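Local coordinates for protein carbohydrate kinase, FGGY (Rhodospirillum rubrum, PDB 3IFR) that probably phosphorylates the sugar D-xylulose with ATP, as a xylulose kinase of the FGGY carbohydrate kinase family, at residues A248-A252 and G436-A441; V82-L86 and S163-N168; P427-N433 and V462-I468; F265-I271 and G299-G305; A213-H217 and Y240-A244. One frame throughout, in Å; residues are numbered along the deposited sequence.

Contact 1. Residues A248-A252 and G436-A441; sequences ASALA and GSAVGA
Residues 248-252 are the C-terminal part of helix 245-252. Gly-436 leads into helix 437-448, of which 437-441 is the part in contact. The two helical segments cross at 80°, and their axes approach to 6.9 Å. Small residues allow this closeness. The CA atoms of Ala-248 and Gly-440 lie 4.0 Å apart, and those of Ser-249 and Ser-437 4.4 Å. Gly-436 has phi 86° and psi -138°, a conformation that calls for glycine. At the crossing, Gly-440 CA sits 3.1 Å from Ala-248 O in a CA-H...O contact. A CB on Gly-440 would clash with that carbonyl. Ala-248 CB points toward the other helix and lies 3.6 Å from Ser-437 O. Ala-252 CB packs on Val-439 CG1 at 3.7 Å; Val-439 is in the t rotamer. Leu-251 (chi1 t, chi2 p) brings CD2 to 3.6 Å from Gly-440 O. Ser-249 OG and Ser-437 OG share a weak hydrogen bond of 3.3 Å, while the hydroxyl of Ser-437 (rotamer m) also bonds Asp-245 O. The buried crossing joins the N-terminal and C-terminal family regions. A close pair of helices between the two lobes is characteristic of the actin-like ATPase fold.

Contact 2. Residues V82-L86 and S163-N168; sequences VTGML and SYDYIN
This is a strand-on-helix packing within the N-terminal actin-like domain. Strand 77-84 ends at Gly-84, and helix 163-172 lies against it. The local axes are 7.5 Å apart at 152°, so they run roughly antiparallel. Gly-84 is nearly fully extended (phi 175°, psi -178°), and its CA is 5.5 Å from Tyr-164 CA. Apolar contacts centre on Tyr-164, chi1 p. Val-82, in the t rotamer, places CG1 3.6 Å from Tyr-164 CB and 4.3 Å from Ile-167 CG2. Leu-86 CB lies 4.2 Å from Tyr-164 CE2. The Tyr-164 ring also lies close to the end of the strand, with CD2 3.2 Å from Gly-84 N. Tyr-164 OH is 3.4 Å from Leu-86 CD1 and is hydrogen-bonded to Asp-178. The direct hydrogen bond is from Ser-163 OG (rotamer p) to Met-85 O, 3.0 Å. Met-85 is selenomethionine; its SE lies 3.3 Å from Ser-163 OG. Two waters add bridges. One links Met-85 O (2.8 Å) to Ser-163 N (3.0 Å). The other accepts from Val-82 N at 2.8 Å and donates to Asn-168 OD1 at 2.9 Å.

Contact 3. Residues P427-N433 and V462-I468; sequences PVQLLAN and VRTGEKI
A beta bulge interrupts this antiparallel pairing: the register shifts by one between Gln-429 and Leu-431. Gly-465 and Glu-466 together lie opposite the single residue Leu-430, so the extra residue is in 463-468. The strands 428-432 and 463-468 form one edge of the mixed sheet in the C-terminal half, with 463-468 outermost. Their axes come within 4.4 Å at 145°. Val-428 and Ile-468 are a hydrogen-bonded pair: Val-428 N to Ile-468 O is 3.0 Å and Ile-468 N to Val-428 O 2.9 Å. Gln-429 faces Lys-467 as a non-hydrogen-bonded pair, as Leu-431 faces Thr-464. Across the bulge, Leu-430 N donates to Glu-466 O (3.0 Å), but Leu-430 O accepts from Gly-465 N (2.8 Å). Ala-432 and Arg-463 form the second hydrogen-bonded pair: Ala-432 N to Arg-463 O is 2.8 Å and Arg-463 N to Ala-432 O 3.2 Å. Arg-463 is also the centre of an inverse gamma turn. Leu-430 CD1 meets Ile-468 CD1 at 3.9 Å, and helix 414-424 packs on both side chains through Met-417. The Gln-429 side chain (chi1 t, chi2 p) folds back over the bulge. Its NE2 donates to Gly-465 O at 2.8 Å and to its neighbour Leu-430 O at 2.9 Å.

Contact 4. Residues F265-I271 and G299-G305; sequences FGGAGDI and GCMAATG
Gly-299, Thr-304 and Gly-269 bury the most area here. Strands 269-271 and 299-301 run antiparallel, with axes 4.5 Å apart at 159°. Gly-299 pairs with Ile-271: Gly-299 N to Ile-271 O and Ile-271 N to Gly-299 O are both 2.8 Å. A CB on Gly-299 would be tight against Ile-271 CG2. Gly-269 pairs with selenomethionine Met-301, with Met-301 N to Gly-269 O at 2.6 Å and Gly-269 N to Met-301 O at 2.9 Å. Between them Asp-270 and Cys-300 form the non-hydrogen-bonded pair, CA to CA 4.2 Å. Thr-304 (chi1 -80°) is at the N-cap position of helix 305-315, though its side chain makes no capping bond. Its N donates to Gly-267 O (3.2 Å), and its CG2 lies 3.0 Å from Gly-266 O. That carbonyl accepts from Gly-305 N at 2.9 Å. A CB on Gly-269 would clash with Thr-304 OG1. Glycine thus permits close approach on both segments. The arrangement is an antiparallel edge pair leading into a helix, in the C-terminal sheet of the actin-like kinase fold.

Contact 5. Residues A213-H217 and Y240-A244; sequences AHPTH and YGGAA
Strand 238-244 belongs to the mixed sheet of the N-terminal actin-like domain. Here its broken end meets the loop that follows strand 213-214. The touching parts run 97° apart end to end, so they cross rather than pair along their length. The closest CA atoms are Thr-216 and Gly-241, at 3.8 Å. Tyr-240 comes first, in the m rotamer. Its CD2 lies 3.6 Å from His-217 O and its CB 3.9 Å from Thr-216 O. Its side chain also touches Val-444 and Ala-445 of helix 437-448. Gly-241 (phi -56°, psi 145°) follows. Its CA sits at the ring edge of His-214, 3.3 Å from His-214 CD2. A CB here would clash with His-214, Pro-215 and Thr-216, so glycine fits this crossing. His-214 is held at chi1 t, and its NE2 is hydrogen-bonded to Arg-218 O. Gly-242 (phi -66°, psi 152°) offers its carbonyl to the loop. Thr-216 OG1 donates to Gly-242 O at 2.8 Å, with Thr-216 in the m rotamer and its backbone at phi -44°, psi -48°. Ala-243 then puts CB 3.8 Å from Thr-216 CG2, an apolar touch beside the polar one. Ala-244 is at the N-cap position, right before helix 245-252. A water joins it to the loop, accepting from Ala-244 N at 2.9 Å and donating to Thr-216 OG1 at 3.0 Å.

In the fold
Contacts 2 and 5 lie in the N-terminal half, with centres about 10 Å apart. Their strands 77-84 and 238-244 are neighbours in one mixed sheet. Contacts 3 and 4 lie at opposite edges of the C-terminal sheet, centres about 18 Å apart. Contact 1 joins the halves. Its helix 245-252 follows strand 238-244 of contact 5, and its helix 437-448 connects the two strands of contact 3. It also touches contacts 2 and 3. Along the chain contacts 2 and 5 close before contact 1 opens. Contact 4 is nested inside contact 1, whereas contact 3 crosses it. The two sheets and the helices between them fit the two-lobed actin-like ATPase fold of FGGY kinases.

Contact 1. Residues A248-A252 and G436-A441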
# COMPACT_ATOMS: atom_id res chain seq x y z
N ALA A 248 -6.11 4.25 -1.67
CA ALA A 248 -7.07 4.35 -2.75
C ALA A 248 -7.46 2.94 -3.17
O ALA A 248 -8.62 2.68 -3.49
CB ALA A 248 -6.53 5.13 -3.93
N SER A 249 -6.50 2.02 -3.12
CA SER A 249 -6.82 0.62 -3.35
C SER A 249 -7.79 0.10 -2.30
O SER A 249 -8.73 -0.62 -2.62
CB SER A 249 -5.58 -0.27 -3.39
OG SER A 249 -5.23 -0.53 -4.73
N ALA A 250 -7.59 0.47 -1.03
CA ALA A 250 -8.53 0.00 -0.01
C ALA A 250 -9.94 0.52 -0.32
O ALA A 250 -10.89 -0.23 -0.39
CB ALA A 250 -8.08 0.41 1.38
N LEU A 251 -10.07 1.82 -0.52
CA LEU A 251 -11.33 2.42 -0.96
C LEU A 251 -12.00 1.67 -2.11
O LEU A 251 -13.15 1.34 -2.05
CB LEU A 251 -11.05 3.85 -1.42
CG LEU A 251 -12.32 4.59 -1.81
CD1 LEU A 251 -13.30 4.57 -0.64
CD2 LEU A 251 -11.99 6.03 -2.28
N ALA A 252 -11.27 1.41 -3.17
CA ALA A 252 -11.82 0.70 -4.33
C ALA A 252 -12.29 -0.67 -3.95
O ALA A 252 -13.23 -1.21 -4.55
CB ALA A 252 -10.78 0.61 -5.48
N GLY A 436 -6.77 -1.49 -10.13
CA GLY A 436 -6.04 -1.01 -8.97
C GLY A 436 -6.43 0.30 -8.28
O GLY A 436 -7.62 0.60 -8.02
N SER A 437 -5.38 1.07 -7.93
CA SER A 437 -5.48 2.31 -7.18
C SER A 437 -6.13 3.42 -7.98
O SER A 437 -6.70 4.37 -7.41
CB SER A 437 -4.08 2.78 -6.76
OG SER A 437 -3.30 1.77 -6.15
N ALA A 438 -6.05 3.32 -9.30
CA ALA A 438 -6.56 4.41 -10.15
C ALA A 438 -8.01 4.58 -9.88
O ALA A 438 -8.53 5.69 -9.90
CB ALA A 438 -6.34 4.15 -11.61
N VAL A 439 -8.67 3.45 -9.61
CA VAL A 439 -10.09 3.44 -9.25
C VAL A 439 -10.42 4.17 -7.94
O VAL A 439 -11.44 4.90 -7.86
CB VAL A 439 -10.67 2.01 -9.15
CG1 VAL A 439 -12.07 2.10 -8.57
CG2 VAL A 439 -10.64 1.30 -10.50
N GLY A 440 -9.61 3.92 -6.90
CA GLY A 440 -9.78 4.63 -5.64
C GLY A 440 -9.66 6.11 -5.97
O GLY A 440 -10.33 6.96 -5.39
N ALA A 441 -8.79 6.43 -6.92
CA ALA A 441 -8.58 7.85 -7.27
C ALA A 441 -9.71 8.49 -8.08
O ALA A 441 -10.15 9.58 -7.75
CB ALA A 441 -7.19 8.09 -7.93

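Contact 2. Residues V82-L86 and S163-N168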
# COMPACT_ATOMS: atom_id res chain seq x y z
N VAL A 82 -4.99 12.22 -8.72
CA VAL A 82 -3.75 11.50 -8.94
C VAL A 82 -3.32 10.76 -7.67
O VAL A 82 -3.20 11.36 -6.60
CB VAL A 82 -2.63 12.47 -9.35
CG1 VAL A 82 -1.35 11.71 -9.67
CG2 VAL A 82 -3.04 13.31 -10.57
N THR A 83 -3.04 9.47 -7.81
CA THR A 83 -2.48 8.66 -6.75
C THR A 83 -1.12 8.09 -7.26
O THR A 83 -0.75 8.26 -8.44
CB THR A 83 -3.49 7.55 -6.39
OG1 THR A 83 -2.99 6.68 -5.37
CG2 THR A 83 -3.82 6.72 -7.62
N GLY A 84 -0.36 7.45 -6.37
CA GLY A 84 0.87 6.79 -6.73
C GLY A 84 1.58 6.24 -5.50
O GLY A 84 1.10 6.38 -4.37
N MSE A 85 2.75 5.65 -5.69
CA MSE A 85 3.49 5.09 -4.55
C MSE A 85 3.98 6.19 -3.58
O MSE A 85 4.17 7.34 -3.96
CB MSE A 85 4.61 4.19 -5.06
CG MSE A 85 5.96 4.88 -5.27
SE MSE A 85 6.10 6.29 -6.66
CE MSE A 85 6.40 5.21 -8.31
N LEU A 86 4.16 5.84 -2.31
CA LEU A 86 4.70 6.78 -1.32
C LEU A 86 5.40 5.99 -0.20
O LEU A 86 5.22 4.77 -0.06
CB LEU A 86 3.56 7.65 -0.71
CG LEU A 86 2.56 7.01 0.26
CD1 LEU A 86 1.68 8.05 0.98
CD2 LEU A 86 1.67 5.97 -0.45
N SER A 163 5.83 11.47 -5.24
CA SER A 163 5.71 11.30 -6.68
C SER A 163 4.45 11.96 -7.19
O SER A 163 4.52 12.82 -8.04
CB SER A 163 5.66 9.83 -7.04
OG SER A 163 4.62 9.23 -6.30
N TYR A 164 3.30 11.57 -6.67
CA TYR A 164 2.05 12.14 -7.14
C TYR A 164 1.95 13.64 -6.74
O TYR A 164 1.32 14.45 -7.46
CB TYR A 164 0.80 11.25 -6.77
CG TYR A 164 0.60 10.97 -5.27
CD1 TYR A 164 -0.01 11.92 -4.42
CD2 TYR A 164 1.05 9.78 -4.70
CE1 TYR A 164 -0.15 11.68 -3.03
CE2 TYR A 164 0.90 9.52 -3.35
CZ TYR A 164 0.30 10.46 -2.51
OH TYR A 164 0.17 10.19 -1.17
N ASP A 165 2.60 14.04 -5.64
CA ASP A 165 2.62 15.50 -5.34
C ASP A 165 3.30 16.27 -6.49
O ASP A 165 2.89 17.36 -6.91
CB ASP A 165 3.39 15.80 -4.06
CG ASP A 165 2.86 15.06 -2.84
OD1 ASP A 165 1.63 15.05 -2.62
OD2 ASP A 165 3.70 14.54 -2.06
N TYR A 166 4.37 15.68 -7.02
CA TYR A 166 5.09 16.36 -8.07
C TYR A 166 4.22 16.51 -9.34
O TYR A 166 4.14 17.59 -9.92
CB TYR A 166 6.41 15.65 -8.34
CG TYR A 166 7.14 16.19 -9.52
CD1 TYR A 166 7.61 17.50 -9.50
CD2 TYR A 166 7.34 15.42 -10.65
CE1 TYR A 166 8.29 18.01 -10.60
CE2 TYR A 166 8.01 15.91 -11.75
CZ TYR A 166 8.50 17.21 -11.71
OH TYR A 166 9.18 17.74 -12.78
N ILE A 167 3.55 15.44 -9.73
CA ILE A 167 2.68 15.47 -10.88
C ILE A 167 1.59 16.52 -10.69
O ILE A 167 1.41 17.37 -11.55
CB ILE A 167 2.08 14.06 -11.12
CG1 ILE A 167 3.23 13.05 -11.30
CG2 ILE A 167 1.13 14.05 -12.32
CD1 ILE A 167 4.06 13.31 -12.59
N ASN A 168 0.88 16.48 -9.55
CA ASN A 168 -0.07 17.56 -9.24
C ASN A 168 0.47 19.02 -9.41
O ASN A 168 -0.21 19.91 -9.94
CB ASN A 168 -0.63 17.40 -7.83
CG ASN A 168 -1.70 16.35 -7.75
OD1 ASN A 168 -2.48 16.14 -8.70
ND2 ASN A 168 -1.78 15.67 -6.57
O HOH W 1 -4.74 14.73 -7.58
O HOH W 2 5.24 9.73 -2.84

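Contact 3. Residues P427-N433 and V462-I468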
# COMPACT_ATOMS: atom_id res chain seq x y z
N PRO A 427 -16.80 -14.16 8.04
CA PRO A 427 -16.99 -14.26 6.59
C PRO A 427 -15.97 -13.41 5.84
O PRO A 427 -15.64 -12.33 6.34
CB PRO A 427 -18.42 -13.72 6.40
CG PRO A 427 -19.10 -13.98 7.73
CD PRO A 427 -18.01 -13.67 8.72
N VAL A 428 -15.46 -13.89 4.71
CA VAL A 428 -14.50 -13.10 3.96
C VAL A 428 -15.08 -12.78 2.58
O VAL A 428 -15.39 -13.69 1.83
CB VAL A 428 -13.14 -13.85 3.78
CG1 VAL A 428 -12.23 -13.04 2.91
CG2 VAL A 428 -12.45 -14.19 5.13
N GLN A 429 -15.23 -11.51 2.24
CA GLN A 429 -15.75 -11.15 0.91
C GLN A 429 -14.62 -11.04 -0.11
O GLN A 429 -13.81 -10.11 -0.03
CB GLN A 429 -16.50 -9.82 0.97
CG GLN A 429 -16.93 -9.28 -0.43
CD GLN A 429 -18.06 -10.10 -1.05
OE1 GLN A 429 -19.22 -9.96 -0.65
NE2 GLN A 429 -17.71 -10.98 -2.00
N LEU A 430 -14.55 -11.98 -1.05
CA LEU A 430 -13.53 -11.95 -2.10
C LEU A 430 -13.94 -10.92 -3.17
O LEU A 430 -15.14 -10.70 -3.40
CB LEU A 430 -13.37 -13.32 -2.77
CG LEU A 430 -12.91 -14.51 -1.94
CD1 LEU A 430 -12.60 -15.72 -2.88
CD2 LEU A 430 -11.68 -14.11 -1.06
N LEU A 431 -12.95 -10.29 -3.78
CA LEU A 431 -13.19 -9.34 -4.86
C LEU A 431 -11.95 -9.25 -5.75
O LEU A 431 -10.84 -9.62 -5.37
CB LEU A 431 -13.51 -7.96 -4.30
CG LEU A 431 -12.31 -7.36 -3.57
CD1 LEU A 431 -11.78 -6.17 -4.35
CD2 LEU A 431 -12.70 -6.92 -2.17
N ALA A 432 -12.16 -8.78 -6.97
CA ALA A 432 -11.03 -8.53 -7.85
C ALA A 432 -10.96 -7.04 -8.13
O ALA A 432 -11.98 -6.39 -8.40
CB ALA A 432 -11.19 -9.31 -9.15
N ASN A 433 -9.77 -6.49 -8.09
CA ASN A 433 -9.62 -5.06 -8.29
C ASN A 433 -8.40 -4.89 -9.14
O ASN A 433 -7.37 -4.48 -8.65
CB ASN A 433 -9.38 -4.42 -6.94
CG ASN A 433 -9.43 -2.91 -6.97
OD1 ASN A 433 -9.37 -2.29 -5.89
ND2 ASN A 433 -9.52 -2.30 -8.20
N VAL A 462 -15.75 -2.40 -9.03
CA VAL A 462 -14.96 -3.58 -8.89
C VAL A 462 -15.75 -4.87 -8.96
O VAL A 462 -16.94 -4.88 -8.85
CB VAL A 462 -14.04 -3.56 -7.69
CG1 VAL A 462 -13.29 -2.30 -7.64
CG2 VAL A 462 -14.80 -3.78 -6.47
N ARG A 463 -15.02 -5.93 -9.14
CA ARG A 463 -15.51 -7.26 -9.38
C ARG A 463 -15.64 -7.98 -8.05
O ARG A 463 -14.85 -8.83 -7.73
CB ARG A 463 -14.46 -7.92 -10.25
CG ARG A 463 -14.79 -9.15 -11.00
CD ARG A 463 -13.77 -9.32 -12.14
NE ARG A 463 -13.85 -8.20 -13.06
CZ ARG A 463 -14.51 -8.22 -14.22
NH1 ARG A 463 -15.12 -9.31 -14.63
NH2 ARG A 463 -14.55 -7.14 -14.99
N THR A 464 -16.66 -7.64 -7.29
CA THR A 464 -16.98 -8.32 -6.06
C THR A 464 -17.40 -9.74 -6.35
O THR A 464 -18.11 -10.02 -7.27
CB THR A 464 -18.07 -7.60 -5.35
OG1 THR A 464 -18.27 -8.18 -4.07
CG2 THR A 464 -19.28 -7.73 -6.11
N GLY A 465 -16.92 -10.67 -5.57
CA GLY A 465 -17.16 -12.05 -5.89
C GLY A 465 -17.75 -12.87 -4.79
O GLY A 465 -18.66 -12.48 -4.18
N GLU A 466 -17.21 -14.04 -4.59
CA GLU A 466 -17.79 -14.95 -3.63
C GLU A 466 -17.51 -14.53 -2.20
O GLU A 466 -16.37 -14.21 -1.84
CB GLU A 466 -17.30 -16.37 -3.88
CG GLU A 466 -17.78 -17.37 -2.85
CD GLU A 466 -17.29 -18.80 -3.14
OE1 GLU A 466 -16.50 -19.01 -4.08
OE2 GLU A 466 -17.64 -19.72 -2.39
N LYS A 467 -18.55 -14.56 -1.36
CA LYS A 467 -18.39 -14.35 0.06
C LYS A 467 -18.29 -15.69 0.74
O LYS A 467 -19.20 -16.48 0.68
CB LYS A 467 -19.57 -13.54 0.63
CG LYS A 467 -19.50 -13.28 2.11
CD LYS A 467 -20.45 -12.15 2.53
CE LYS A 467 -20.48 -12.00 4.00
NZ LYS A 467 -21.14 -10.74 4.46
N ILE A 468 -17.18 -15.95 1.40
CA ILE A 468 -16.95 -17.30 1.89
C ILE A 468 -17.28 -17.38 3.36
O ILE A 468 -16.81 -16.54 4.08
CB ILE A 468 -15.47 -17.72 1.68
CG1 ILE A 468 -15.17 -17.89 0.19
CG2 ILE A 468 -15.17 -18.99 2.45
CD1 ILE A 468 -13.74 -18.24 -0.07
O HOH W 3 -21.34 -11.53 -2.14

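Contact 4. Residues F265-I271 and G299-G305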
# COMPACT_ATOMS: atom_id res chain seq x y z
N PHE A 265 -3.85 -10.38 -0.80
CA PHE A 265 -2.95 -11.51 -1.05
C PHE A 265 -2.05 -11.27 -2.28
O PHE A 265 -2.19 -11.93 -3.30
CB PHE A 265 -3.74 -12.80 -1.17
CG PHE A 265 -4.36 -13.21 0.11
CD1 PHE A 265 -3.72 -14.11 0.95
CD2 PHE A 265 -5.56 -12.64 0.52
CE1 PHE A 265 -4.29 -14.45 2.14
CE2 PHE A 265 -6.12 -12.98 1.70
CZ PHE A 265 -5.50 -13.87 2.52
N GLY A 266 -1.16 -10.29 -2.15
CA GLY A 266 -0.18 -9.94 -3.17
C GLY A 266 1.15 -10.63 -2.92
O GLY A 266 1.28 -11.47 -2.02
N GLY A 267 2.16 -10.28 -3.70
CA GLY A 267 3.46 -10.88 -3.52
C GLY A 267 3.88 -10.71 -2.08
O GLY A 267 4.32 -11.66 -1.43
N ALA A 268 3.73 -9.47 -1.61
CA ALA A 268 3.78 -9.14 -0.19
C ALA A 268 2.35 -8.86 0.26
O ALA A 268 1.55 -8.30 -0.50
CB ALA A 268 4.63 -7.93 0.02
N GLY A 269 2.03 -9.21 1.48
CA GLY A 269 0.64 -9.07 1.91
C GLY A 269 0.43 -7.74 2.61
O GLY A 269 1.35 -7.21 3.22
N ASP A 270 -0.77 -7.19 2.48
CA ASP A 270 -1.12 -5.96 3.19
C ASP A 270 -2.37 -6.19 3.95
O ASP A 270 -3.20 -7.02 3.56
CB ASP A 270 -1.41 -4.80 2.23
CG ASP A 270 -0.17 -4.24 1.60
OD1 ASP A 270 0.17 -3.06 1.90
OD2 ASP A 270 0.49 -4.97 0.82
N ILE A 271 -2.54 -5.42 5.01
CA ILE A 271 -3.81 -5.39 5.68
C ILE A 271 -4.14 -3.94 5.98
O ILE A 271 -3.31 -3.21 6.50
CB ILE A 271 -3.77 -6.28 6.94
CG1 ILE A 271 -5.05 -6.15 7.75
CG2 ILE A 271 -2.51 -6.00 7.78
CD1 ILE A 271 -5.07 -7.16 8.90
N GLY A 299 -0.84 -2.56 7.64
CA GLY A 299 0.32 -3.36 7.90
C GLY A 299 0.65 -4.11 6.64
O GLY A 299 -0.13 -4.18 5.71
N CYS A 300 1.82 -4.71 6.63
CA CYS A 300 2.37 -5.34 5.46
C CYS A 300 3.01 -6.62 5.97
O CYS A 300 3.56 -6.63 7.05
CB CYS A 300 3.44 -4.41 4.90
SG CYS A 300 4.20 -5.06 3.42
N MSE A 301 2.90 -7.70 5.23
CA MSE A 301 3.79 -8.81 5.53
C MSE A 301 4.71 -9.14 4.38
O MSE A 301 4.28 -9.35 3.23
CB MSE A 301 3.04 -10.04 5.94
CG MSE A 301 2.45 -9.96 7.30
SE MSE A 301 0.81 -11.00 7.08
CE MSE A 301 1.65 -12.36 5.80
N ALA A 302 5.98 -9.22 4.70
CA ALA A 302 7.00 -9.33 3.69
C ALA A 302 6.80 -10.56 2.78
O ALA A 302 6.90 -10.44 1.55
CB ALA A 302 8.33 -9.34 4.33
N ALA A 303 6.51 -11.72 3.33
CA ALA A 303 6.47 -12.89 2.46
C ALA A 303 5.07 -13.47 2.41
O ALA A 303 4.63 -14.06 3.38
CB ALA A 303 7.46 -13.95 2.92
N THR A 304 4.39 -13.29 1.28
CA THR A 304 3.02 -13.78 1.10
C THR A 304 2.87 -14.59 -0.19
O THR A 304 3.08 -15.81 -0.18
CB THR A 304 2.02 -12.62 1.13
OG1 THR A 304 1.78 -12.26 2.49
CG2 THR A 304 0.72 -13.01 0.53
N GLY A 305 2.50 -13.95 -1.28
CA GLY A 305 2.48 -14.68 -2.54
C GLY A 305 3.90 -15.07 -2.92
O GLY A 305 4.12 -16.08 -3.56

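Contact 5. Residues A213-H217 and Y240-A244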
# COMPACT_ATOMS: atom_id res chain seq x y z
N ALA A 213 0.56 20.63 3.89
CA ALA A 213 -0.20 19.41 3.64
C ALA A 213 -1.62 19.71 3.15
O ALA A 213 -2.22 20.75 3.48
CB ALA A 213 -0.24 18.52 4.88
N HIS A 214 -2.16 18.80 2.36
CA HIS A 214 -3.49 18.99 1.78
C HIS A 214 -4.24 17.67 1.83
O HIS A 214 -3.66 16.62 1.50
CB HIS A 214 -3.36 19.46 0.33
CG HIS A 214 -4.65 19.49 -0.44
ND1 HIS A 214 -5.42 20.62 -0.56
CD2 HIS A 214 -5.29 18.53 -1.15
CE1 HIS A 214 -6.49 20.36 -1.30
NE2 HIS A 214 -6.41 19.10 -1.69
N PRO A 215 -5.53 17.70 2.24
CA PRO A 215 -6.23 16.42 2.37
C PRO A 215 -6.79 15.99 1.04
O PRO A 215 -7.38 16.78 0.31
CB PRO A 215 -7.37 16.75 3.34
CG PRO A 215 -7.55 18.27 3.24
CD PRO A 215 -6.44 18.85 2.40
N THR A 216 -6.64 14.71 0.73
CA THR A 216 -7.05 14.17 -0.55
C THR A 216 -8.41 14.62 -1.08
O THR A 216 -8.54 15.00 -2.25
CB THR A 216 -7.04 12.65 -0.48
OG1 THR A 216 -5.73 12.20 -0.12
CG2 THR A 216 -7.42 12.05 -1.82
N HIS A 217 -9.44 14.55 -0.24
CA HIS A 217 -10.82 14.77 -0.72
C HIS A 217 -11.13 16.21 -1.18
O HIS A 217 -12.09 16.42 -1.94
CB HIS A 217 -11.82 14.34 0.34
CG HIS A 217 -11.82 15.21 1.55
ND1 HIS A 217 -10.88 15.09 2.56
CD2 HIS A 217 -12.62 16.24 1.91
CE1 HIS A 217 -11.13 15.99 3.50
NE2 HIS A 217 -12.17 16.72 3.12
N TYR A 240 -8.10 17.20 -7.69
CA TYR A 240 -8.25 16.91 -6.26
C TYR A 240 -6.92 16.67 -5.57
O TYR A 240 -5.88 16.63 -6.23
CB TYR A 240 -9.19 15.71 -6.08
CG TYR A 240 -10.59 16.15 -6.38
CD1 TYR A 240 -11.11 16.07 -7.67
CD2 TYR A 240 -11.34 16.80 -5.39
CE1 TYR A 240 -12.39 16.54 -7.95
CE2 TYR A 240 -12.60 17.29 -5.67
CZ TYR A 240 -13.12 17.16 -6.94
OH TYR A 240 -14.38 17.65 -7.17
N GLY A 241 -6.95 16.57 -4.25
CA GLY A 241 -5.77 16.24 -3.50
C GLY A 241 -5.21 14.92 -4.00
O GLY A 241 -5.95 14.02 -4.39
N GLY A 242 -3.88 14.78 -4.01
CA GLY A 242 -3.30 13.49 -4.32
C GLY A 242 -3.63 12.44 -3.26
O GLY A 242 -3.82 12.77 -2.07
N ALA A 243 -3.66 11.21 -3.69
CA ALA A 243 -4.14 10.11 -2.93
C ALA A 243 -3.07 9.09 -2.74
O ALA A 243 -2.42 8.75 -3.64
CB ALA A 243 -5.30 9.51 -3.62
N ALA A 244 -2.89 8.61 -1.54
CA ALA A 244 -1.96 7.54 -1.30
C ALA A 244 -2.38 6.20 -1.97
O ALA A 244 -3.41 5.75 -1.73
CB ALA A 244 -1.74 7.37 0.14
O HOH W 4 -3.85 15.22 -0.78
O HOH W 5 -3.82 10.13 0.81